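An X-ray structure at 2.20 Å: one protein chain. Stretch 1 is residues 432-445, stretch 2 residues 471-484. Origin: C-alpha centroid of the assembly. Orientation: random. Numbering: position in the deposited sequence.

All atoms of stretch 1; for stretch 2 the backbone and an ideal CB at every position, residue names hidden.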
# COMPACT_ATOMS: atom_id res chain seq x y z
N ASP A 432 -8.30 18.95 32.92
CA ASP A 432 -7.09 19.43 32.27
C ASP A 432 -7.29 20.79 31.52
O ASP A 432 -8.22 20.95 30.71
CB ASP A 432 -6.57 18.33 31.32
CG ASP A 432 -5.19 18.63 30.78
OD1 ASP A 432 -4.21 18.08 31.31
OD2 ASP A 432 -5.09 19.38 29.79
N VAL A 433 -6.41 21.76 31.80
CA VAL A 433 -6.48 23.09 31.21
C VAL A 433 -6.26 23.03 29.70
O VAL A 433 -6.87 23.79 28.92
CB VAL A 433 -5.50 24.09 31.90
CG1 VAL A 433 -4.04 23.70 31.65
CG2 VAL A 433 -5.74 25.53 31.41
N GLU A 434 -5.39 22.12 29.30
CA GLU A 434 -5.06 21.98 27.89
C GLU A 434 -6.34 21.57 27.05
O GLU A 434 -6.61 22.13 25.98
CB GLU A 434 -3.85 21.07 27.75
CG GLU A 434 -3.12 21.15 26.42
CD GLU A 434 -2.50 22.51 26.13
OE1 GLU A 434 -2.19 23.25 27.10
OE2 GLU A 434 -2.32 22.84 24.94
N ILE A 435 -7.14 20.69 27.62
CA ILE A 435 -8.35 20.20 27.01
C ILE A 435 -9.38 21.28 26.98
O ILE A 435 -10.06 21.45 25.97
CB ILE A 435 -8.89 18.94 27.74
CG1 ILE A 435 -7.92 17.77 27.55
CG2 ILE A 435 -10.29 18.55 27.23
CD1 ILE A 435 -8.31 16.47 28.28
N ARG A 436 -9.51 22.03 28.09
CA ARG A 436 -10.37 23.24 28.10
C ARG A 436 -10.03 24.28 27.03
O ARG A 436 -10.96 24.80 26.37
CB ARG A 436 -10.51 23.88 29.49
CG ARG A 436 -10.99 22.83 30.55
CD ARG A 436 -11.58 23.43 31.79
NE ARG A 436 -10.69 24.42 32.43
CZ ARG A 436 -9.66 24.15 33.23
NH1 ARG A 436 -8.97 25.17 33.74
NH2 ARG A 436 -9.34 22.88 33.55
N THR A 437 -8.74 24.57 26.89
CA THR A 437 -8.20 25.52 25.90
C THR A 437 -8.57 25.03 24.49
O THR A 437 -9.16 25.79 23.69
CB THR A 437 -6.66 25.69 26.09
OG1 THR A 437 -6.37 26.06 27.45
CG2 THR A 437 -6.05 26.77 25.16
N TRP A 438 -8.26 23.77 24.19
CA TRP A 438 -8.48 23.23 22.85
C TRP A 438 -9.97 23.07 22.54
O TRP A 438 -10.36 23.24 21.38
CB TRP A 438 -7.73 21.92 22.62
CG TRP A 438 -6.33 22.14 22.13
CD1 TRP A 438 -5.17 22.22 22.88
CD2 TRP A 438 -5.91 22.43 20.76
NE1 TRP A 438 -4.08 22.49 22.10
CE2 TRP A 438 -4.46 22.66 20.82
CE3 TRP A 438 -6.57 22.58 19.55
CZ2 TRP A 438 -3.72 22.95 19.69
CZ3 TRP A 438 -5.81 22.89 18.41
CH2 TRP A 438 -4.42 23.07 18.49
N THR A 439 -10.79 22.75 23.53
CA THR A 439 -12.22 22.61 23.27
C THR A 439 -12.85 23.83 22.61
O THR A 439 -13.65 23.70 21.68
CB THR A 439 -13.04 22.28 24.54
OG1 THR A 439 -12.57 21.04 25.09
CG2 THR A 439 -14.56 22.13 24.20
N VAL A 440 -12.50 25.02 23.09
CA VAL A 440 -13.09 26.23 22.51
C VAL A 440 -12.61 26.50 21.04
O VAL A 440 -13.38 27.03 20.20
CB VAL A 440 -12.99 27.47 23.49
CG1 VAL A 440 -11.56 27.97 23.67
CG2 VAL A 440 -13.87 28.61 23.04
N ILE A 441 -11.37 26.13 20.77
CA ILE A 441 -10.74 26.16 19.43
C ILE A 441 -11.52 25.20 18.55
O ILE A 441 -12.03 25.61 17.51
CB ILE A 441 -9.24 25.77 19.49
CG1 ILE A 441 -8.50 26.69 20.47
CG2 ILE A 441 -8.55 25.89 18.14
CD1 ILE A 441 -8.39 28.14 20.02
N ILE A 442 -11.73 23.97 19.02
CA ILE A 442 -12.43 22.96 18.19
C ILE A 442 -13.88 23.36 17.92
O ILE A 442 -14.41 23.14 16.79
CB ILE A 442 -12.37 21.51 18.80
CG1 ILE A 442 -10.93 20.93 18.85
CG2 ILE A 442 -13.26 20.56 18.06
CD1 ILE A 442 -10.09 21.23 17.59
N ILE A 443 -14.55 23.88 18.95
CA ILE A 443 -15.91 24.33 18.76
C ILE A 443 -15.98 25.49 17.70
O ILE A 443 -16.90 25.51 16.90
CB ILE A 443 -16.56 24.83 20.06
CG1 ILE A 443 -16.78 23.66 20.99
CG2 ILE A 443 -17.85 25.62 19.74
CD1 ILE A 443 -17.11 24.11 22.41
N SER A 444 -15.03 26.43 17.72
CA SER A 444 -15.00 27.50 16.74
C SER A 444 -14.82 26.93 15.37
O SER A 444 -15.55 27.28 14.43
CB SER A 444 -13.83 28.42 17.00
OG SER A 444 -13.97 28.98 18.26
N LYS A 445 -13.88 26.00 15.28
CA LYS A 445 -13.57 25.32 14.05
C LYS A 445 -14.79 24.70 13.40
O LYS A 445 -15.04 24.94 12.21
CB LYS A 445 -12.43 24.34 14.30
CG LYS A 445 -11.74 23.83 13.06
CD LYS A 445 -10.32 23.35 13.36
CE LYS A 445 -9.85 22.47 12.21
NZ LYS A 445 -8.77 21.49 12.55
N UNK A 471 -13.08 31.15 32.69
CA UNK A 471 -12.27 30.02 33.17
C UNK A 471 -11.32 30.56 34.26
O UNK A 471 -10.81 31.69 34.11
CB UNK A 471 -11.49 29.37 32.03
N UNK A 472 -11.08 29.77 35.34
CA UNK A 472 -10.06 30.13 36.36
C UNK A 472 -8.65 30.27 35.77
O UNK A 472 -7.87 31.10 36.23
CB UNK A 472 -10.04 29.07 37.47
N UNK A 473 -8.32 29.47 34.76
CA UNK A 473 -7.00 29.60 34.16
C UNK A 473 -7.00 30.58 32.99
O UNK A 473 -8.02 30.75 32.34
CB UNK A 473 -6.50 28.23 33.69
N UNK A 474 -5.85 31.22 32.76
CA UNK A 474 -5.69 32.24 31.72
C UNK A 474 -5.73 31.65 30.31
O UNK A 474 -6.23 32.29 29.38
CB UNK A 474 -4.37 32.99 31.92
N UNK A 475 -5.25 30.43 30.13
CA UNK A 475 -5.08 29.92 28.77
C UNK A 475 -6.41 29.81 27.98
O UNK A 475 -6.43 30.18 26.81
CB UNK A 475 -4.41 28.55 28.83
N UNK A 476 -7.49 29.28 28.59
CA UNK A 476 -8.79 29.14 27.90
C UNK A 476 -9.50 30.47 27.63
O UNK A 476 -10.26 30.59 26.67
CB UNK A 476 -9.71 28.25 28.73
N UNK A 477 -9.20 31.48 28.45
CA UNK A 477 -9.69 32.84 28.22
C UNK A 477 -9.04 33.39 26.97
O UNK A 477 -9.74 33.88 26.05
CB UNK A 477 -9.41 33.75 29.42
N UNK A 478 -7.72 33.27 26.89
CA UNK A 478 -6.98 33.66 25.68
C UNK A 478 -7.45 32.91 24.43
O UNK A 478 -7.36 33.41 23.34
CB UNK A 478 -5.48 33.42 25.89
N UNK A 479 -7.89 31.67 24.60
CA UNK A 479 -8.36 30.89 23.48
C UNK A 479 -9.76 31.40 23.07
O UNK A 479 -10.14 31.29 21.93
CB UNK A 479 -8.39 29.40 23.83
N UNK A 480 -10.55 31.88 24.01
CA UNK A 480 -11.84 32.47 23.63
C UNK A 480 -11.62 33.72 22.77
O UNK A 480 -12.20 33.86 21.69
CB UNK A 480 -12.66 32.82 24.87
N UNK A 481 -10.75 34.60 23.23
CA UNK A 481 -10.51 35.84 22.51
C UNK A 481 -10.03 35.54 21.13
O UNK A 481 -10.34 36.27 20.18
CB UNK A 481 -9.50 36.72 23.24
N UNK A 482 -9.26 34.45 21.00
CA UNK A 482 -8.74 34.07 19.68
C UNK A 482 -9.87 33.65 18.73
O UNK A 482 -9.97 34.10 17.58
CB UNK A 482 -7.73 32.93 19.82
N UNK A 483 -10.71 32.75 19.21
CA UNK A 483 -11.82 32.28 18.41
C UNK A 483 -12.79 33.39 18.11
O UNK A 483 -13.45 33.35 17.08
CB UNK A 483 -12.54 31.13 19.12
N UNK A 484 -12.89 34.38 19.00
CA UNK A 484 -13.75 35.57 18.71
C UNK A 484 -13.16 36.44 17.63
O UNK A 484 -13.89 37.02 16.80
CB UNK A 484 -13.95 36.41 19.97

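The two helices run side by side, nearly parallel at 9°, their axes 8.2 Å apart at closest approach.

Position 471 lies ahead of the helix, with an extended backbone (phi/psi -68/142). Its CB points toward stretch 1 and sits 5.0 Å from NE of R436, so a short acidic side chain would suit, and a neutral acceptor could also serve. The residue is D471. Its OD1 takes a hydrogen bond from R436 NE at 2.6 Å and its OD2 one from R436 NH1 at 3.2 Å, a salt bridge in which the carboxylate meets the edge of the guanidinium. D471 OD2 also accepts from the backbone N of 473 at 2.6 Å, which ties the turn together.

Position 472 has nothing of stretch 1 within 5.5 Å of its CB, and its phi of -60° would admit many residues, proline among them; it is P472, which barely touches R436.

At 473 the CB points toward stretch 1, 3.6 Å from V433 CG2 and 3.9 Å from R436 NH1. A side chain with an aliphatic beginning and no positive charge would fit. Q473 lays its CB against V433 CG2 at 3.7 Å, while its CG lies 3.4 Å from R436 NH1, at the guanidinium edge.

Position 474 points away and stretch 1 leaves it free; it is V474.

The CB of 475 points toward stretch 1, 3.5 Å from T437 OG1, and the carboxylate of E434 lies farther off. A long basic residue could span that gap, lysine or arginine. K475 does so with every chi angle t: its NZ donates to E434 OE1 at 3.0 Å, forming a salt bridge, and weakly to E434 OE2 at 3.4 Å.

Position 476 is where the backbones come closest, its CA 4.2 Å from the CA of T437. The backbones are so near here that a compact residue is favoured; its CB points sideways. Alanine, serine or proline would be plausible, since phi is -71° and the site is in the first turn, where a missing amide hydrogen costs little. P476 packs its CD 3.8 Å from V433 CG2 and its CG 3.4 Å from T437 OG1.

Positions 477 and 478 find no partner in stretch 1, the first pointing away and the second sideways, so many residues would do. They are R477, which donates from NH1 to the O of D471 at 2.8 Å, and L478.

At 479 the CB points toward stretch 1 and is already tight, 3.5 Å from V440 CG1, so a very small residue is wanted. A479 touches V440 CG1 with its CB at 3.4 Å and I441 CD1 at 4.0 Å.

Position 480 points away, its CB 4.7 Å from V440 CG2, so a small residue is enough: A480. Position 481 is out of reach; it is L481.

At 482 the CB points toward stretch 1, 4.8 Å from I441 CD1, inviting an apolar or aromatic group. Y482 brings CD2 to 3.6 Å from I441 CD1.

At 483 an ideal CB would lie 2.7 Å from S444 OG, a clash, so glycine fits: G483 CA is 3.9 Å from S444 OG.

Position 484 points away and meets nothing of stretch 1; it is L484.

Stretch 2 (471-484) DPQVKPRLAALYGL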
# COMPACT_ATOMS: atom_id res chain seq x y z
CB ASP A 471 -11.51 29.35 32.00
CG ASP A 471 -10.77 28.07 32.40
OD1 ASP A 471 -11.30 26.95 32.15
OD2 ASP A 471 -9.65 28.16 32.94
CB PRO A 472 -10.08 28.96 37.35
CG PRO A 472 -10.92 27.87 36.73
CD PRO A 472 -11.83 28.56 35.72
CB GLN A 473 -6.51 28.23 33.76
CG GLN A 473 -6.63 27.26 34.92
CD GLN A 473 -5.67 27.59 36.02
OE1 GLN A 473 -4.50 27.85 35.76
NE2 GLN A 473 -6.15 27.58 37.28
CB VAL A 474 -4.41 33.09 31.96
CG1 VAL A 474 -4.03 33.96 30.76
CG2 VAL A 474 -4.60 33.98 33.16
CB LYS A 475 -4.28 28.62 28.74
CG LYS A 475 -3.74 28.28 27.34
CD LYS A 475 -2.80 27.06 27.36
CE LYS A 475 -2.12 26.86 26.00
NZ LYS A 475 -1.07 25.79 26.00
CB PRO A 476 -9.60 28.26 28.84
CG PRO A 476 -8.52 27.51 29.66
CD PRO A 476 -7.49 28.57 29.89
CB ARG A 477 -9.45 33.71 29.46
CG ARG A 477 -9.81 32.96 30.75
CD ARG A 477 -10.40 33.86 31.82
NE ARG A 477 -9.43 34.81 32.30
CZ ARG A 477 -8.61 34.60 33.34
NH1 ARG A 477 -8.68 33.46 34.01
NH2 ARG A 477 -7.73 35.51 33.69
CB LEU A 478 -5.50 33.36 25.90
CG LEU A 478 -4.80 34.20 26.98
CD1 LEU A 478 -3.42 33.65 27.20
CD2 LEU A 478 -4.72 35.68 26.65
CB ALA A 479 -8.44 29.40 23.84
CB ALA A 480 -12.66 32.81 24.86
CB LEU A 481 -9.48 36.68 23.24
CG LEU A 481 -9.90 37.15 24.61
CD1 LEU A 481 -8.73 37.91 25.26
CD2 LEU A 481 -11.11 38.05 24.44
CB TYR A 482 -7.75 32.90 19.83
CG TYR A 482 -7.23 32.36 18.51
CD1 TYR A 482 -6.33 33.10 17.73
CD2 TYR A 482 -7.65 31.09 18.03
CE1 TYR A 482 -5.85 32.62 16.53
CE2 TYR A 482 -7.17 30.59 16.80
CZ TYR A 482 -6.27 31.37 16.06
OH TYR A 482 -5.76 30.93 14.86
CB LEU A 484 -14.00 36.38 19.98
CG LEU A 484 -15.02 35.80 20.98
CD1 LEU A 484 -14.76 36.24 22.41
CD2 LEU A 484 -16.36 36.36 20.53
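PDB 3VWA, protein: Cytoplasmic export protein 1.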